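Local coordinates for reticulocyte binding protein (Streptococcus agalactiae COH1, PDB 3FAX), which probably hydrolyses alpha-1,6 linkages of alpha-glucans such as pullulan and glycogen, as a cell-surface pullulanase of the SpuA type with a TIM-barrel alpha-amylase catalytic domain, at residues Glu718-Thr723 / Ala738-Asp743. Residues are numbered along the deposited sequence; the frame is centred on the assembly and turned at random.
Sequences EVSLIT and AYQTID
S720 and Q740 face each other as an antiparallel hydrogen-bonded pair. S720 N donates a hydrogen bond to Q740 O at 2.8 Å, nearly straight (164°). Q740 N returns one to S720 O, also 2.8 Å. V719 CA adds a CH-O contact to Q740 O. L721 and Y739 form the next, non-hydrogen-bonded pair. The strand ends at L721, and I722 takes helical backbone angles. I722 N (3.0 Å) and T723 N (3.5 Å) both reach A738 O, in two weak hydrogen bonds. The T723 hydroxyl stands in for a backbone acceptor: A738 N donates to T723 OG1 at 3.2 Å. A chi1 of 57° sets OG1 between the backbone N and carbonyl carbon and brings it to A738 N, while CG2 packs on A738 CB.

S720 and Q740 point to one face, L721 and Y739 to the other. I722 CD1 lies 4.1 Å from Q740 CG. V719 and T741 point the same way, side by side, their CG2 atoms 3.3 Å apart. Y739 OH is hydrogen-bonded to T610 OG1.

Strand 720-721 follows helix 712-718 and edges the C-terminal antiparallel sheet. Strand 748-754 pairs with the far side of 736-742. Helix 544-551 packs on V719, L721 and Y739; Y768 of helix 765-768 meets S720, I722 and Q740.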
loop_
_atom_site.group_PDB
_atom_site.type_symbol
_atom_site.label_atom_id
_atom_site.label_comp_id
_atom_site.label_asym_id
_atom_site.label_seq_id
_atom_site.Cartn_x
_atom_site.Cartn_y
_atom_site.Cartn_z
ATOM N N GLU A 718 6.547 1.916 32.028
ATOM C CA GLU A 718 5.159 1.958 32.503
ATOM C C GLU A 718 4.290 0.787 32.042
ATOM O O GLU A 718 3.160 0.648 32.509
ATOM C CB GLU A 718 4.515 3.291 32.107
ATOM C CG GLU A 718 5.177 4.506 32.760
ATOM C CD GLU A 718 4.617 5.828 32.261
ATOM O OE1 GLU A 718 3.378 5.973 32.209
ATOM O OE2 GLU A 718 5.418 6.727 31.930
ATOM N N VAL A 719 4.815 -0.046 31.139
ATOM C CA VAL A 719 4.126 -1.261 30.694
ATOM C C VAL A 719 4.851 -2.477 31.252
ATOM O O VAL A 719 6.013 -2.720 30.917
ATOM C CB VAL A 719 4.068 -1.364 29.163
ATOM C CG1 VAL A 719 3.325 -2.630 28.737
ATOM C CG2 VAL A 719 3.405 -0.135 28.577
ATOM N N SER A 720 4.148 -3.246 32.084
ATOM C CA SER A 720 4.749 -4.288 32.917
ATOM C C SER A 720 4.169 -5.661 32.583
ATOM O O SER A 720 3.019 -5.761 32.150
ATOM C CB SER A 720 4.471 -3.977 34.391
ATOM O OG SER A 720 4.197 -2.597 34.587
ATOM N N LEU A 721 4.959 -6.715 32.800
ATOM C CA LEU A 721 4.509 -8.086 32.549
ATOM C C LEU A 721 4.066 -8.742 33.852
ATOM O O LEU A 721 4.897 -9.106 34.683
ATOM C CB LEU A 721 5.626 -8.909 31.898
ATOM C CG LEU A 721 5.274 -10.341 31.476
ATOM C CD1 LEU A 721 4.075 -10.365 30.536
ATOM C CD2 LEU A 721 6.482 -11.004 30.824
ATOM N N ILE A 722 2.755 -8.891 34.024
ATOM C CA ILE A 722 2.192 -9.493 35.234
ATOM C C ILE A 722 2.517 -10.982 35.310
ATOM O O ILE A 722 2.908 -11.479 36.366
ATOM C CB ILE A 722 0.663 -9.347 35.286
ATOM C CG1 ILE A 722 0.260 -7.876 35.344
ATOM C CG2 ILE A 722 0.096 -10.092 36.488
ATOM C CD1 ILE A 722 -1.229 -7.671 35.232
ATOM N N THR A 723 2.348 -11.688 34.194
ATOM C CA THR A 723 2.620 -13.125 34.135
ATOM C C THR A 723 4.081 -13.388 33.792
ATOM O O THR A 723 4.440 -13.475 32.617
ATOM C CB THR A 723 1.748 -13.813 33.074
ATOM O OG1 THR A 723 1.973 -13.191 31.803
ATOM C CG2 THR A 723 0.274 -13.712 33.437
ATOM N N ALA A 738 -0.620 -11.654 30.625
ATOM C CA ALA A 738 -1.244 -10.424 31.102
ATOM C C ALA A 738 -0.197 -9.356 31.370
ATOM O O ALA A 738 0.944 -9.661 31.731
ATOM C CB ALA A 738 -2.068 -10.678 32.351
ATOM N N TYR A 739 -0.603 -8.104 31.199
ATOM C CA TYR A 739 0.304 -6.973 31.321
ATOM C C TYR A 739 -0.405 -5.748 31.886
ATOM O O TYR A 739 -1.597 -5.564 31.662
ATOM C CB TYR A 739 0.931 -6.650 29.952
ATOM C CG TYR A 739 -0.034 -6.638 28.776
ATOM C CD1 TYR A 739 -0.664 -5.459 28.370
ATOM C CD2 TYR A 739 -0.307 -7.801 28.061
ATOM C CE1 TYR A 739 -1.538 -5.442 27.287
ATOM C CE2 TYR A 739 -1.189 -7.793 26.981
ATOM C CZ TYR A 739 -1.796 -6.613 26.592
ATOM O OH TYR A 739 -2.662 -6.613 25.518
ATOM N N GLN A 740 0.337 -4.926 32.626
ATOM C CA GLN A 740 -0.185 -3.674 33.187
ATOM C C GLN A 740 0.295 -2.473 32.405
ATOM O O GLN A 740 1.419 -2.463 31.916
ATOM C CB GLN A 740 0.269 -3.485 34.634
ATOM C CG GLN A 740 -0.846 -3.597 35.656
ATOM C CD GLN A 740 -0.518 -2.916 36.976
ATOM O OE1 GLN A 740 0.562 -2.352 37.157
ATOM N NE2 GLN A 740 -1.462 -2.961 37.903
ATOM N N THR A 741 -0.558 -1.457 32.309
ATOM C CA THR A 741 -0.152 -0.152 31.792
ATOM C C THR A 741 -0.666 0.943 32.711
ATOM O O THR A 741 -1.518 0.695 33.563
ATOM C CB THR A 741 -0.693 0.121 30.372
ATOM O OG1 THR A 741 -1.115 -1.100 29.766
ATOM C CG2 THR A 741 0.377 0.759 29.517
ATOM N N ILE A 742 -0.137 2.152 32.524
ATOM C CA ILE A 742 -0.564 3.339 33.273
ATOM C C ILE A 742 -0.639 4.531 32.330
ATOM O O ILE A 742 0.333 4.828 31.637
ATOM C CB ILE A 742 0.437 3.720 34.391
ATOM C CG1 ILE A 742 0.914 2.486 35.168
ATOM C CG2 ILE A 742 -0.198 4.734 35.339
ATOM C CD1 ILE A 742 1.763 2.821 36.400
ATOM N N ASP A 743 -1.780 5.216 32.297
ATOM C CA ASP A 743 -1.860 6.482 31.563
ATOM C C ASP A 743 -1.444 7.639 32.471
ATOM O O ASP A 743 -1.130 7.421 33.641
ATOM C CB ASP A 743 -3.245 6.693 30.922
ATOM C CG ASP A 743 -4.365 6.881 31.931
ATOM O OD1 ASP A 743 -4.101 6.862 33.151
ATOM O OD2 ASP A 743 -5.524 7.049 31.490
#